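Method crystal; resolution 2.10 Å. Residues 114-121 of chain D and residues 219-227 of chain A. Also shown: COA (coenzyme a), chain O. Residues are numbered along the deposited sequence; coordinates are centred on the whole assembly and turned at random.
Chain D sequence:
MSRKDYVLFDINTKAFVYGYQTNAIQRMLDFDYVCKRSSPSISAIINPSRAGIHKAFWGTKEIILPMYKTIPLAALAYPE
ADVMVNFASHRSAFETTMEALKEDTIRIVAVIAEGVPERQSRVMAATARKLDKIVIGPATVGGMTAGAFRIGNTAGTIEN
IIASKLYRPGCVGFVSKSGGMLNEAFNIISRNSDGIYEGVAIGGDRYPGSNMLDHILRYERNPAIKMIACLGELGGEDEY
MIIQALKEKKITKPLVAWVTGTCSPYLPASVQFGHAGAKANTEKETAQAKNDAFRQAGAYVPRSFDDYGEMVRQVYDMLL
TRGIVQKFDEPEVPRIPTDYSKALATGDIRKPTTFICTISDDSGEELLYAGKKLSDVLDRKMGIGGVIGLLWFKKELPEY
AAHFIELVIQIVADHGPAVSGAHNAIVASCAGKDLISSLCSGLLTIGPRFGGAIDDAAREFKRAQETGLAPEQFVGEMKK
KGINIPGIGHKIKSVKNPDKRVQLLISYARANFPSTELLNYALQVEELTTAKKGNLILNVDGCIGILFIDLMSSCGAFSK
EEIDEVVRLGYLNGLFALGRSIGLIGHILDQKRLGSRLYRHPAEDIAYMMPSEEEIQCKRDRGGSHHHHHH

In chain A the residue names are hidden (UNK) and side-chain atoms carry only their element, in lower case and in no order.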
# COMPACT_ATOMS: atom_id res chain seq x y z
N GLU D 114 -14.04 -17.99 44.28
CA GLU D 114 -13.90 -17.77 45.70
C GLU D 114 -14.48 -16.38 45.96
O GLU D 114 -14.32 -15.50 45.12
CB GLU D 114 -12.40 -17.82 46.09
CG GLU D 114 -12.20 -17.82 47.60
CD GLU D 114 -10.87 -18.28 48.16
OE1 GLU D 114 -10.88 -18.93 49.23
OE2 GLU D 114 -9.81 -17.95 47.56
N GLY D 115 -15.17 -16.20 47.09
CA GLY D 115 -15.76 -14.93 47.49
C GLY D 115 -17.19 -14.69 47.05
O GLY D 115 -17.61 -13.54 46.87
N VAL D 116 -17.94 -15.79 46.83
CA VAL D 116 -19.36 -15.76 46.46
C VAL D 116 -20.19 -15.54 47.77
O VAL D 116 -19.97 -16.25 48.77
CB VAL D 116 -19.79 -17.06 45.70
CG1 VAL D 116 -21.28 -17.05 45.37
CG2 VAL D 116 -18.97 -17.26 44.42
N PRO D 117 -21.15 -14.57 47.78
CA PRO D 117 -21.99 -14.38 48.98
C PRO D 117 -22.66 -15.66 49.46
O PRO D 117 -23.04 -16.52 48.64
CB PRO D 117 -23.05 -13.38 48.52
CG PRO D 117 -22.39 -12.63 47.45
CD PRO D 117 -21.54 -13.63 46.71
N GLU D 118 -22.76 -15.81 50.78
CA GLU D 118 -23.37 -16.97 51.43
C GLU D 118 -24.85 -17.14 51.01
O GLU D 118 -25.26 -18.27 50.76
CB GLU D 118 -23.20 -16.87 52.95
CG GLU D 118 -21.75 -17.11 53.38
CD GLU D 118 -21.34 -16.73 54.79
OE1 GLU D 118 -22.22 -16.47 55.64
OE2 GLU D 118 -20.11 -16.72 55.06
N ARG D 119 -25.60 -16.02 50.82
CA ARG D 119 -27.00 -16.08 50.37
C ARG D 119 -27.15 -16.67 48.97
O ARG D 119 -28.04 -17.50 48.74
CB ARG D 119 -27.71 -14.72 50.48
CG ARG D 119 -29.17 -14.76 50.01
CD ARG D 119 -29.96 -13.49 50.28
NE ARG D 119 -31.24 -13.48 49.56
CZ ARG D 119 -32.35 -14.08 49.97
NH1 ARG D 119 -32.37 -14.74 51.13
NH2 ARG D 119 -33.46 -14.03 49.24
N GLN D 120 -26.28 -16.24 48.05
CA GLN D 120 -26.22 -16.71 46.67
C GLN D 120 -25.93 -18.21 46.62
O GLN D 120 -26.60 -18.93 45.87
CB GLN D 120 -25.16 -15.92 45.89
CG GLN D 120 -25.59 -14.49 45.55
CD GLN D 120 -24.53 -13.74 44.76
OE1 GLN D 120 -23.63 -14.32 44.13
NE2 GLN D 120 -24.58 -12.43 44.83
N SER D 121 -24.97 -18.69 47.43
CA SER D 121 -24.63 -20.12 47.53
C SER D 121 -25.80 -20.94 48.06
O SER D 121 -26.07 -22.02 47.54
CB SER D 121 -23.39 -20.32 48.39
OG SER D 121 -22.29 -19.78 47.69
N UNK A 219 -22.03 -9.11 59.21
CA UNK A 219 -22.26 -8.95 57.77
C UNK A 219 -21.42 -9.98 57.05
O UNK A 219 -20.31 -10.28 57.50
c UNK A 219 -22.02 -5.06 57.45
c UNK A 219 -21.88 -7.55 57.29
c UNK A 219 -22.69 -6.37 57.82
c UNK A 219 -24.12 -6.38 57.31
N UNK A 220 -21.95 -10.56 55.95
CA UNK A 220 -21.18 -11.49 55.14
C UNK A 220 -20.30 -10.58 54.29
O UNK A 220 -20.84 -9.89 53.41
c UNK A 220 -21.40 -13.12 53.15
c UNK A 220 -22.10 -12.34 54.25
o UNK A 220 -20.18 -13.40 53.30
o UNK A 220 -22.06 -13.46 52.16
N UNK A 221 -18.97 -10.53 54.58
CA UNK A 221 -18.05 -9.59 53.93
C UNK A 221 -17.98 -9.76 52.39
O UNK A 221 -17.67 -8.78 51.70
o UNK A 221 -16.03 -11.65 53.62
c UNK A 221 -15.63 -10.63 54.21
o UNK A 221 -14.44 -10.45 54.55
c UNK A 221 -16.66 -9.57 54.60
N UNK A 222 -18.36 -10.96 51.87
CA UNK A 222 -18.43 -11.30 50.43
C UNK A 222 -19.50 -10.48 49.68
O UNK A 222 -19.45 -10.41 48.45
c UNK A 222 -18.72 -12.79 50.26
N UNK A 223 -20.45 -9.87 50.42
CA UNK A 223 -21.56 -9.05 49.91
C UNK A 223 -21.15 -7.62 49.51
O UNK A 223 -21.94 -6.93 48.85
c UNK A 223 -22.67 -8.97 50.98
o UNK A 223 -25.03 -9.42 49.49
o UNK A 223 -25.49 -11.33 50.49
c UNK A 223 -23.47 -10.25 51.12
c UNK A 223 -24.75 -10.34 50.30
N UNK A 224 -19.92 -7.19 49.90
CA UNK A 224 -19.36 -5.85 49.69
C UNK A 224 -19.69 -5.20 48.35
O UNK A 224 -20.17 -4.08 48.33
o UNK A 224 -15.27 -3.31 50.71
c UNK A 224 -17.84 -5.84 49.92
c UNK A 224 -17.31 -4.48 50.35
c UNK A 224 -15.84 -4.43 50.73
o UNK A 224 -15.25 -5.48 51.06
N UNK A 225 -19.45 -5.92 47.24
CA UNK A 225 -19.69 -5.48 45.85
C UNK A 225 -21.14 -5.11 45.56
O UNK A 225 -21.40 -4.22 44.75
c UNK A 225 -20.46 -7.02 42.76
c UNK A 225 -19.17 -6.55 44.88
c UNK A 225 -18.90 -5.27 41.29
c UNK A 225 -19.45 -6.32 43.41
c UNK A 225 -19.91 -5.99 40.67
c UNK A 225 -20.71 -6.84 41.40
o UNK A 225 -20.16 -5.88 39.32
c UNK A 225 -18.66 -5.46 42.65
N UNK A 226 -22.09 -5.79 46.23
CA UNK A 226 -23.53 -5.58 46.07
C UNK A 226 -24.09 -4.59 47.10
O UNK A 226 -25.25 -4.22 46.98
c UNK A 226 -22.98 -8.82 44.95
c UNK A 226 -24.67 -7.87 43.83
n UNK A 226 -24.10 -8.82 43.01
c UNK A 226 -21.98 -9.25 45.84
c UNK A 226 -24.28 -6.91 46.17
c UNK A 226 -23.06 -9.41 43.67
c UNK A 226 -24.02 -7.84 45.03
c UNK A 226 -21.08 -10.23 45.41
c UNK A 226 -22.19 -10.43 43.25
c UNK A 226 -21.20 -10.82 44.14
N UNK A 227 -23.26 -4.17 48.09
CA UNK A 227 -23.69 -3.30 49.19
C UNK A 227 -22.94 -1.97 49.31
O UNK A 227 -22.89 -1.41 50.41
c UNK A 227 -25.86 -5.24 50.53
n UNK A 227 -26.52 -6.33 50.19
c UNK A 227 -24.36 -5.38 50.62
c UNK A 227 -23.61 -4.05 50.54
o UNK A 227 -26.45 -4.18 50.79
N1A COA O . -12.61 -3.52 30.76
C2A COA O . -13.55 -3.79 31.68
N3A COA O . -13.78 -4.94 32.33
C4A COA O . -12.91 -5.89 31.95
C5A COA O . -11.92 -5.77 30.98
C6A COA O . -11.78 -4.51 30.37
N6A COA O . -10.85 -4.24 29.45
N7A COA O . -11.20 -6.95 30.88
C8A COA O . -11.73 -7.73 31.79
N9A COA O . -12.77 -7.16 32.47
C1B COA O . -13.60 -7.76 33.52
C2B COA O . -14.33 -9.03 33.14
O2B COA O . -15.52 -8.73 32.41
C3B COA O . -14.63 -9.61 34.52
O3B COA O . -15.80 -9.00 35.11
P3B COA O . -16.71 -9.70 36.23
O7A COA O . -15.86 -10.19 37.28
O8A COA O . -17.62 -8.67 36.73
O9A COA O . -17.49 -10.74 35.46
C4B COA O . -13.44 -9.15 35.37
O4B COA O . -12.78 -8.12 34.62
C5B COA O . -12.45 -10.22 35.73
O5B COA O . -12.22 -11.02 34.55
P1A COA O . -12.13 -12.65 34.65
O1A COA O . -11.57 -13.30 33.44
O2A COA O . -13.46 -13.27 35.06
O3A COA O . -11.13 -12.70 35.88
P2A COA O . -10.23 -13.70 36.71
O4A COA O . -8.85 -13.70 36.16
O5A COA O . -10.26 -13.17 38.14
O6A COA O . -10.90 -15.19 36.60
CBP COA O . -11.40 -16.91 38.25
CCP COA O . -11.89 -15.64 37.55
CDP COA O . -12.49 -17.38 39.22
CEP COA O . -11.13 -18.03 37.22
CAP COA O . -10.09 -16.58 39.02
OAP COA O . -10.21 -15.39 39.79
C9P COA O . -9.53 -17.67 39.91
O9P COA O . -8.88 -18.60 39.42
N8P COA O . -9.77 -17.57 41.21
C7P COA O . -9.40 -18.60 42.17
C6P COA O . -10.61 -19.19 42.85
C5P COA O . -10.22 -20.17 43.93
O5P COA O . -9.19 -20.02 44.59
N4P COA O . -11.04 -21.20 44.11
C3P COA O . -10.75 -22.28 45.04
C2P COA O . -9.78 -23.29 44.44
S1P COA O . -9.68 -24.62 45.66
O HOH W 1 -24.86 -13.44 52.04

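Position 219 carries four carbons, forked at the second, and touches nothing in the chain D stretch; the unbranched first carbon followed by a fork identifies Leu A219, near the end of a strand.

At position 220 two carbons lead to a pair of oxygens, a short carboxylate on a CA-to-CB bond that points toward the chain D stretch. One oxygen lies 2.8 Å from the backbone N of Glu D118, and the residue is Asp A220. Its OD2 accepts a nearly straight hydrogen bond from that amide (163°), while OD1 receives a weak one from the backbone N of position 222, 3.4 Å away.

Position 221 has the same composition, two carbons and two oxygens, but its CA-to-CB bond points away and nothing on chain D is touched. It is Asp A221, the start of a 3-10 segment.

A single side-chain carbon at position 222 makes it Ala A222. Its CB points toward chain D and meets Gly D115 O at 3.6 Å and Val D116 O at 4.0 Å.

Position 223 shows three carbons in a chain, the third bearing two oxygens, one of which comes to 3.7 Å from Pro D117 CB. This is Glu A223; its CA-to-CB bond runs sideways, yet the carboxylate ends nearer chain D.

Position 224 repeats the three carbons and two oxygens, but lies exposed and beyond reach of chain D: Glu A224.

At position 225 one carbon joins a six-membered carbon ring bearing an oxygen, the mark of Tyr A225, likewise out of contact.

Fused five- and six-membered rings with one nitrogen follow at position 226, approaching both Pro D117 and Gln D120. They belong to Trp A226, whose CZ3 packs 3.4 Å from Pro D117 CG, while Gln D120 NE2 sits over one face of the ring, 3.5 Å from CZ2.

Position 227 ends its three carbons in one oxygen and one nitrogen. As Gln A227 it makes no contact across, but its NE2 forms a weak hydrogen bond to Glu A223 OE2 at 3.5 Å.

The contact centres on Pro D117, the N-cap residue of a helix. Amides in the first turn lack acceptors within the helix, and two are served here: Glu D118 N directly by Asp A220, and Arg D119 N through a water at 2.9 Å, which donates to Asp A220 OD2 (2.8 Å) and Glu A223 OE1 (2.7 Å). Glu D118 OE2 lies 3.8 Å from Asp A220 OD1, a close approach of like charges, and has no partner in the model. Apolar packing of proline against tryptophan completes the interface.

Chain A 219-227: LDDAEEYWQ
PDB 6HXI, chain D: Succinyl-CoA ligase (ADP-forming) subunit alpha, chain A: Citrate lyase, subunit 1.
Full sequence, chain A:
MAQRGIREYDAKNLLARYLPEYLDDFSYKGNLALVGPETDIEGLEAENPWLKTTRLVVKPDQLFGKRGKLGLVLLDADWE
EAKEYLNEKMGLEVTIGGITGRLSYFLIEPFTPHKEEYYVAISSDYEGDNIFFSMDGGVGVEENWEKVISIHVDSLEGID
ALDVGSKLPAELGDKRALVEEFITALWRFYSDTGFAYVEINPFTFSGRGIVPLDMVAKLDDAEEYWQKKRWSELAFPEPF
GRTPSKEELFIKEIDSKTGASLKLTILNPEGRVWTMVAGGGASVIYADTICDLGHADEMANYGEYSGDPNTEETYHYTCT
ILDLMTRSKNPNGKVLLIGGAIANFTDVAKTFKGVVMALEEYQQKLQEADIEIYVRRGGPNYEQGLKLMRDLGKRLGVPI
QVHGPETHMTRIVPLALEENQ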